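Local coordinates for protein short chain dehydrogenase (Mycobacterium smegmatis, PDB 3UCX) that probably works as an oxidoreductase of the short-chain dehydrogenase family, built on a Rossmann-type fold, at residues A[91-96]-A[143-148]; A[184-189]-A[240-245]. One frame throughout, in Å; residues are numbered along the deposited sequence.

Contact 1: A[91-96]-A[143-148]; sequences VVINNA and VNVNSM
I93 pairs with V143 and N94 with N144 as parallel neighbours in the central sheet of a Rossmann-type fold. V143 N donates to V92 O (2.9 Å), N94 N to V143 O (3.0 Å) and V145 N to N94 O (2.9 Å), while the CA of I93 adds a C-H contact to V143 O. Where the strands end, a water donates to both N94 O and V145 O.

On one face of the sheet the side chains of N94 and N144 run side by side, CG of each beside its own backbone N (chi1 -78° in N94), and N94 ND2 reaches N144 OD1 at 2.8 Å with an N-H...O angle of 166°. The oxygen lies in the amide plane of N94, yet the two amides are turned 32° apart. N144 ND2 is hydrogen-bonded to S171 OG, consistent with OD1 being the end turned to N94.

Apolar contacts are looser: I93 CG2 meets V145 CG2 at 4.3 Å, and A96 CB meets V145 CG1 at 4.0 Å. Helix 110-130 covers the asparagine face through A124, L127 and I128; helix 232-243 packs on I93, V143 and V145; and strand 13-17 bonds the far edge of 91-94.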
loop_
_atom_site.group_PDB
_atom_site.type_symbol
_atom_site.label_atom_id
_atom_site.label_comp_id
_atom_site.label_asym_id
_atom_site.label_seq_id
_atom_site.Cartn_x
_atom_site.Cartn_y
_atom_site.Cartn_z
ATOM N N VAL A 91 -24.735 -5.404 14.309
ATOM C CA VAL A 91 -23.436 -5.839 13.822
ATOM C C VAL A 91 -23.585 -7.106 13.001
ATOM O O VAL A 91 -24.257 -8.046 13.408
ATOM C CB VAL A 91 -22.442 -6.133 15.000
ATOM C CG1 VAL A 91 -21.081 -6.587 14.473
ATOM C CG2 VAL A 91 -22.302 -4.900 15.890
ATOM N N VAL A 92 -22.938 -7.153 11.847
ATOM C CA VAL A 92 -22.778 -8.409 11.100
ATOM C C VAL A 92 -21.287 -8.719 10.987
ATOM O O VAL A 92 -20.503 -7.877 10.537
ATOM C CB VAL A 92 -23.410 -8.314 9.706
ATOM C CG1 VAL A 92 -23.039 -9.538 8.873
ATOM C CG2 VAL A 92 -24.946 -8.156 9.804
ATOM N N ILE A 93 -20.904 -9.918 11.415
ATOM C CA ILE A 93 -19.510 -10.383 11.342
ATOM C C ILE A 93 -19.448 -11.589 10.406
ATOM O O ILE A 93 -20.084 -12.622 10.656
ATOM C CB ILE A 93 -18.961 -10.766 12.729
ATOM C CG1 ILE A 93 -19.019 -9.563 13.677
ATOM C CG2 ILE A 93 -17.520 -11.287 12.620
ATOM C CD1 ILE A 93 -18.719 -9.901 15.144
ATOM N N ASN A 94 -18.678 -11.464 9.331
ATOM C CA ASN A 94 -18.464 -12.570 8.421
ATOM C C ASN A 94 -17.148 -13.234 8.827
ATOM O O ASN A 94 -16.057 -12.701 8.569
ATOM C CB ASN A 94 -18.411 -12.067 6.989
ATOM C CG ASN A 94 -19.793 -11.768 6.439
ATOM O OD1 ASN A 94 -20.684 -12.611 6.527
ATOM N ND2 ASN A 94 -19.993 -10.561 5.921
ATOM N N ASN A 95 -17.254 -14.371 9.501
ATOM C CA ASN A 95 -16.054 -15.021 10.031
ATOM C C ASN A 95 -15.474 -15.895 8.960
ATOM O O ASN A 95 -16.230 -16.505 8.186
ATOM C CB ASN A 95 -16.344 -15.817 11.272
ATOM C CG ASN A 95 -15.097 -16.458 11.858
ATOM O OD1 ASN A 95 -13.994 -15.951 11.715
ATOM N ND2 ASN A 95 -15.263 -17.609 12.438
ATOM N N ALA A 96 -14.132 -15.950 8.918
ATOM C CA ALA A 96 -13.401 -16.711 7.889
ATOM C C ALA A 96 -13.378 -18.179 8.310
ATOM O O ALA A 96 -12.569 -18.564 9.155
ATOM C CB ALA A 96 -11.980 -16.182 7.723
ATOM N N VAL A 143 -18.126 -6.259 10.129
ATOM C CA VAL A 143 -16.713 -6.654 10.197
ATOM C C VAL A 143 -16.528 -7.932 9.412
ATOM O O VAL A 143 -17.088 -8.981 9.766
ATOM C CB VAL A 143 -16.187 -6.884 11.630
ATOM C CG1 VAL A 143 -14.663 -7.094 11.601
ATOM C CG2 VAL A 143 -16.536 -5.717 12.538
ATOM N N ASN A 144 -15.710 -7.853 8.370
ATOM C CA ASN A 144 -15.335 -9.015 7.602
ATOM C C ASN A 144 -13.971 -9.511 8.057
ATOM O O ASN A 144 -13.001 -8.760 8.014
ATOM C CB ASN A 144 -15.328 -8.698 6.112
ATOM C CG ASN A 144 -16.712 -8.436 5.571
ATOM O OD1 ASN A 144 -17.683 -8.941 6.110
ATOM N ND2 ASN A 144 -16.807 -7.617 4.521
ATOM N N VAL A 145 -13.914 -10.759 8.513
ATOM C CA VAL A 145 -12.655 -11.374 8.901
ATOM C C VAL A 145 -11.953 -11.799 7.634
ATOM O O VAL A 145 -12.452 -12.645 6.863
ATOM C CB VAL A 145 -12.838 -12.542 9.868
ATOM C CG1 VAL A 145 -11.470 -13.165 10.241
ATOM C CG2 VAL A 145 -13.579 -12.060 11.114
ATOM N N ASN A 146 -10.811 -11.168 7.388
ATOM C CA ASN A 146 -10.012 -11.449 6.213
ATOM C C ASN A 146 -8.751 -12.242 6.650
ATOM O O ASN A 146 -8.854 -13.156 7.489
ATOM C CB ASN A 146 -9.728 -10.116 5.492
ATOM C CG ASN A 146 -9.370 -10.293 4.030
ATOM O OD1 ASN A 146 -8.298 -10.839 3.726
ATOM N ND2 ASN A 146 -10.245 -9.821 3.108
ATOM N N SER A 147 -7.588 -11.951 6.087
ATOM C CA SER A 147 -6.399 -12.761 6.345
ATOM C C SER A 147 -5.122 -12.029 5.984
ATOM O O SER A 147 -5.071 -11.273 5.022
ATOM C CB SER A 147 -6.441 -14.062 5.549
ATOM O OG SER A 147 -5.207 -14.791 5.646
ATOM N N MET A 148 -4.085 -12.282 6.779
ATOM C CA MET A 148 -2.706 -11.844 6.489
ATOM C C MET A 148 -2.210 -12.196 5.101
ATOM O O MET A 148 -1.304 -11.563 4.598
ATOM C CB MET A 148 -1.765 -12.455 7.543
ATOM C CG MET A 148 -0.389 -11.832 7.608
ATOM S SD MET A 148 0.592 -12.468 8.991
ATOM C CE MET A 148 0.956 -14.139 8.399
HETATM O O HOH W 1 -15.250 -12.087 5.921
#

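Contact 2: A[184-189]-A[240-245]; sequences RVNSVL and LFMASD
The carbonyl oxygen of M242, in the last turn of its helix, receives both terminal nitrogens of R184. R184 NH1 and NH2 each lie 3.0 Å from M242 O, which sits close to the guanidinium plane at its end-on edge. The grip is uneven in direction: NH1 arrives in the plane of the carbonyl, whereas NH2 is tilted 32° from it. A bend in the arginine chain at chi3 (-57°) turns the group toward the helix end, where a positive charge would be expected to suit the negative end of the helix dipole. A water is a third donor to M242 O and accepts from N186 ND2 (2.9 Å). Another water accepts a hydrogen bond from R184 NH2 at 2.7 Å, close to the carboxylate of D245, which itself forms a salt bridge with K12.

In this Rossmann-type fold the contact lays the C-terminal end of helix 232-243 against strand 184-190, the sixth strand in chain order. At that end S244 turns back on the helix, its N and OG both donating to F241 O.

Beyond the arginine the contact is van der Waals. The thioether of M242, bent at chi2 (-63°), crosses the N186 side chain at about a right angle, with SD 3.7 Å from N186 CG. Its CG makes an apolar contact with V188 CG2 at 4.2 Å. The N186 amide is held in turn by I250 O and Q253 N, so the sulfur packs against a group of settled orientation. On the helix, the ring of F241 stacks on F241 of a second subunit.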
loop_
_atom_site.group_PDB
_atom_site.type_symbol
_atom_site.label_atom_id
_atom_site.label_comp_id
_atom_site.label_asym_id
_atom_site.label_seq_id
_atom_site.Cartn_x
_atom_site.Cartn_y
_atom_site.Cartn_z
ATOM N N ARG A 184 -21.051 1.271 8.766
ATOM C CA ARG A 184 -19.592 1.109 8.727
ATOM C C ARG A 184 -19.235 -0.296 8.262
ATOM O O ARG A 184 -19.930 -1.276 8.573
ATOM C CB ARG A 184 -18.976 1.385 10.099
ATOM C CG ARG A 184 -19.233 2.802 10.580
ATOM C CD ARG A 184 -18.522 3.151 11.883
ATOM N NE ARG A 184 -18.875 2.249 12.974
ATOM C CZ ARG A 184 -18.143 1.204 13.408
ATOM N NH1 ARG A 184 -16.954 0.878 12.904
ATOM N NH2 ARG A 184 -18.613 0.482 14.407
ATOM N N VAL A 185 -18.149 -0.400 7.503
ATOM C CA VAL A 185 -17.659 -1.689 7.027
ATOM C C VAL A 185 -16.144 -1.699 7.156
ATOM O O VAL A 185 -15.450 -0.908 6.530
ATOM C CB VAL A 185 -18.026 -1.964 5.562
ATOM C CG1 VAL A 185 -17.554 -3.370 5.143
ATOM C CG2 VAL A 185 -19.542 -1.767 5.317
ATOM N N ASN A 186 -15.635 -2.600 7.989
ATOM C CA ASN A 186 -14.184 -2.760 8.171
ATOM C C ASN A 186 -13.778 -4.223 8.095
ATOM O O ASN A 186 -14.633 -5.132 8.173
ATOM C CB ASN A 186 -13.763 -2.170 9.529
ATOM C CG ASN A 186 -13.984 -0.667 9.612
ATOM O OD1 ASN A 186 -13.227 0.110 9.027
ATOM N ND2 ASN A 186 -15.052 -0.250 10.308
ATOM N N SER A 187 -12.469 -4.451 7.987
ATOM C CA SER A 187 -11.898 -5.791 7.941
ATOM C C SER A 187 -10.874 -5.976 9.062
ATOM O O SER A 187 -10.205 -5.018 9.485
ATOM C CB SER A 187 -11.206 -6.015 6.591
ATOM O OG SER A 187 -12.091 -5.832 5.486
ATOM N N VAL A 188 -10.768 -7.207 9.556
ATOM C CA VAL A 188 -9.720 -7.597 10.504
ATOM C C VAL A 188 -8.914 -8.739 9.834
ATOM O O VAL A 188 -9.499 -9.704 9.303
ATOM C CB VAL A 188 -10.281 -8.002 11.874
ATOM C CG1 VAL A 188 -9.191 -8.611 12.778
ATOM C CG2 VAL A 188 -10.981 -6.817 12.570
ATOM N N LEU A 189 -7.594 -8.571 9.789
ATOM C CA LEU A 189 -6.690 -9.448 9.028
ATOM C C LEU A 189 -5.740 -10.175 9.975
ATOM O O LEU A 189 -4.662 -9.686 10.279
ATOM C CB LEU A 189 -5.859 -8.649 8.031
ATOM C CG LEU A 189 -6.562 -8.193 6.746
ATOM C CD1 LEU A 189 -7.805 -7.363 7.083
ATOM C CD2 LEU A 189 -5.573 -7.408 5.880
ATOM N N LEU A 240 -14.234 -6.978 17.997
ATOM C CA LEU A 240 -15.135 -6.265 18.919
ATOM C C LEU A 240 -14.969 -4.751 18.853
ATOM O O LEU A 240 -15.975 -4.019 18.806
ATOM C CB LEU A 240 -14.966 -6.759 20.356
ATOM C CG LEU A 240 -15.890 -7.920 20.748
ATOM C CD1 LEU A 240 -15.666 -9.152 19.871
ATOM C CD2 LEU A 240 -15.622 -8.235 22.212
ATOM N N PHE A 241 -13.723 -4.272 18.820
ATOM C CA PHE A 241 -13.453 -2.840 18.686
ATOM C C PHE A 241 -14.107 -2.273 17.421
ATOM O O PHE A 241 -14.874 -1.304 17.495
ATOM C CB PHE A 241 -11.948 -2.560 18.649
ATOM C CG PHE A 241 -11.593 -1.188 18.175
ATOM C CD1 PHE A 241 -11.792 -0.091 18.978
ATOM C CD2 PHE A 241 -11.089 -0.997 16.918
ATOM C CE1 PHE A 241 -11.458 1.193 18.533
ATOM C CE2 PHE A 241 -10.765 0.268 16.455
ATOM C CZ PHE A 241 -10.955 1.363 17.280
ATOM N N MET A 242 -13.824 -2.914 16.285
ATOM C CA MET A 242 -14.375 -2.482 14.992
ATOM C C MET A 242 -15.905 -2.550 14.944
ATOM O O MET A 242 -16.537 -1.746 14.258
ATOM C CB MET A 242 -13.808 -3.332 13.858
ATOM C CG MET A 242 -12.377 -3.002 13.479
ATOM S SD MET A 242 -12.248 -1.311 12.843
ATOM C CE MET A 242 -10.724 -1.406 11.898
ATOM N N ALA A 243 -16.489 -3.513 15.663
ATOM C CA ALA A 243 -17.954 -3.660 15.743
ATOM C C ALA A 243 -18.608 -2.623 16.648
ATOM O O ALA A 243 -19.808 -2.358 16.530
ATOM C CB ALA A 243 -18.323 -5.067 16.215
ATOM N N SER A 244 -17.833 -2.032 17.543
ATOM C CA SER A 244 -18.339 -1.180 18.586
ATOM C C SER A 244 -18.357 0.290 18.211
ATOM O O SER A 244 -17.718 0.723 17.260
ATOM C CB SER A 244 -17.456 -1.330 19.840
ATOM O OG SER A 244 -16.301 -0.511 19.717
ATOM N N ASP A 245 -19.018 1.087 19.045
ATOM C CA ASP A 245 -19.015 2.549 18.885
ATOM C C ASP A 245 -17.689 3.253 19.172
ATOM O O ASP A 245 -17.527 4.424 18.809
ATOM C CB ASP A 245 -20.165 3.161 19.703
ATOM C CG ASP A 245 -21.531 2.784 19.149
ATOM O OD1 ASP A 245 -21.677 2.591 17.920
ATOM O OD2 ASP A 245 -22.483 2.673 19.942
HETATM O O HOH W 2 -21.033 0.775 15.664
HETATM O O HOH W 3 -16.826 -2.270 11.421
#

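Both contacts are buried, yet they differ in depth: the centre of contact 1 lies about 3 Å from the centre of the chain, that of contact 2 about 11 Å, beside a subunit interface. Contact 1 joins two strands of one sheet, so main-chain bonds dominate and an asparagine pair supplements them. Contact 2 sets a helix end on a strand, and there the hydrogen bonds across the contact come from a side chain, a cationic group and a water serving a carbonyl. The two share the sheet: strands 141-145 and 184-190 are neighbours, probably bonded through N144 N to N186 O and N146 N to V188 O. Helix 232-243 unites them as well, with A243 CB packing on V91 CG1.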